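Local coordinates for protein nucleoporin nup120 (Schizosaccharomyces pombe, PDB 4GQ2) that serves as a structural component of the nuclear pore complex, with a beta-propeller domain joined to a largely helical region, at residues A[252-255]-A[259-262]. Residues are numbered along the deposited sequence; the frame is centred on the assembly and turned at random.
Sequences MLSL and LKVL
Met252 reaches across a tight antiparallel hairpin and sets its CE methyl between Lys260 and Leu262 of the facing strand. CE lies 3.7 Å from Leu262 CB and 3.8 Å from Lys260 CB, the thioether chain running at a slant to both partners. The bend at chi3 (-63°) turns this methyl back over segment 259-262, whereas the chain up to SD is extended. Beneath it, Met252 and Lys260 form a hydrogen-bonded pair: Met252 N to Lys260 O and Lys260 N to Met252 O are both 2.8 Å and almost straight, so each residue donates and accepts once. On the same face Lys260 follows the other strand back toward the turn; its chain is stretched out beyond CG, and the CE methylene passes 4.0 Å from Ser254 CB. Ser254 OG instead bonds with Asp256 and with the backbone N of Lys258, within the hairpin turn. The opposite face carries the non-hydrogen-bonded pair Leu253 and Leu259, which meet the facing backbones more than each other: Leu259 CD1 is 3.9 Å from Met252 O. Strands 249-254 and 258-263 are the two inner strands of a four-stranded antiparallel sheet, consistent with one propeller blade, flanked by 238-244 and 268-274. Met252 also packs on Ile238 and Met241 of the former, while Leu259 touches Val326 of strand 324-328 in the next sheet along the chain.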
loop_
_atom_site.group_PDB
_atom_site.type_symbol
_atom_site.label_atom_id
_atom_site.label_comp_id
_atom_site.label_asym_id
_atom_site.label_seq_id
_atom_site.Cartn_x
_atom_site.Cartn_y
_atom_site.Cartn_z
ATOM N N MET A 252 -38.134 18.171 25.292
ATOM C CA MET A 252 -37.171 18.240 26.383
ATOM C C MET A 252 -37.470 17.211 27.462
ATOM O O MET A 252 -38.629 16.857 27.700
ATOM C CB MET A 252 -37.161 19.642 26.997
ATOM C CG MET A 252 -37.168 20.773 25.977
ATOM S SD MET A 252 -37.613 22.376 26.673
ATOM C CE MET A 252 -39.296 22.096 27.217
ATOM N N LEU A 253 -36.406 16.730 28.099
ATOM C CA LEU A 253 -36.502 15.898 29.285
ATOM C C LEU A 253 -35.854 16.625 30.457
ATOM O O LEU A 253 -34.757 17.182 30.323
ATOM C CB LEU A 253 -35.838 14.541 29.052
ATOM C CG LEU A 253 -35.882 13.522 30.194
ATOM C CD1 LEU A 253 -37.299 13.288 30.703
ATOM C CD2 LEU A 253 -35.267 12.213 29.739
ATOM N N SER A 254 -36.540 16.622 31.600
ATOM C CA SER A 254 -36.097 17.376 32.779
ATOM C C SER A 254 -35.351 16.510 33.792
ATOM O O SER A 254 -35.403 15.285 33.725
ATOM C CB SER A 254 -37.289 18.057 33.452
ATOM O OG SER A 254 -38.209 17.095 33.937
ATOM N N LEU A 255 -34.665 17.161 34.732
ATOM C CA LEU A 255 -33.948 16.468 35.800
ATOM C C LEU A 255 -34.898 15.606 36.637
ATOM O O LEU A 255 -34.501 14.560 37.153
ATOM C CB LEU A 255 -33.191 17.470 36.688
ATOM C CG LEU A 255 -32.223 16.938 37.757
ATOM C CD1 LEU A 255 -30.940 16.388 37.142
ATOM C CD2 LEU A 255 -31.893 18.017 38.778
ATOM N N LEU A 259 -41.266 14.523 30.453
ATOM C CA LEU A 259 -41.174 14.651 29.001
ATOM C C LEU A 259 -42.049 15.813 28.526
ATOM O O LEU A 259 -43.277 15.719 28.535
ATOM C CB LEU A 259 -41.566 13.333 28.315
ATOM C CG LEU A 259 -41.335 13.161 26.805
ATOM C CD1 LEU A 259 -39.880 13.385 26.403
ATOM C CD2 LEU A 259 -41.803 11.788 26.347
ATOM N N LYS A 260 -41.399 16.899 28.114
ATOM C CA LYS A 260 -42.080 18.148 27.777
ATOM C C LYS A 260 -41.995 18.481 26.292
ATOM O O LYS A 260 -40.956 18.286 25.655
ATOM C CB LYS A 260 -41.486 19.314 28.574
ATOM C CG LYS A 260 -41.183 18.999 30.031
ATOM C CD LYS A 260 -40.822 20.249 30.817
ATOM C CE LYS A 260 -40.611 19.904 32.284
ATOM N NZ LYS A 260 -40.404 21.104 33.139
ATOM N N VAL A 261 -43.096 18.998 25.756
ATOM C CA VAL A 261 -43.134 19.519 24.391
ATOM C C VAL A 261 -43.268 21.039 24.434
ATOM O O VAL A 261 -44.272 21.565 24.922
ATOM C CB VAL A 261 -44.307 18.931 23.588
ATOM C CG1 VAL A 261 -44.192 19.313 22.120
ATOM C CG2 VAL A 261 -44.355 17.422 23.746
ATOM N N LEU A 262 -42.250 21.737 23.935
ATOM C CA LEU A 262 -42.254 23.197 23.903
ATOM C C LEU A 262 -42.622 23.704 22.515
ATOM O O LEU A 262 -41.990 23.332 21.523
ATOM C CB LEU A 262 -40.887 23.747 24.308
ATOM C CG LEU A 262 -40.827 25.247 24.603
ATOM C CD1 LEU A 262 -41.170 25.519 26.062
ATOM C CD2 LEU A 262 -39.452 25.803 24.265
#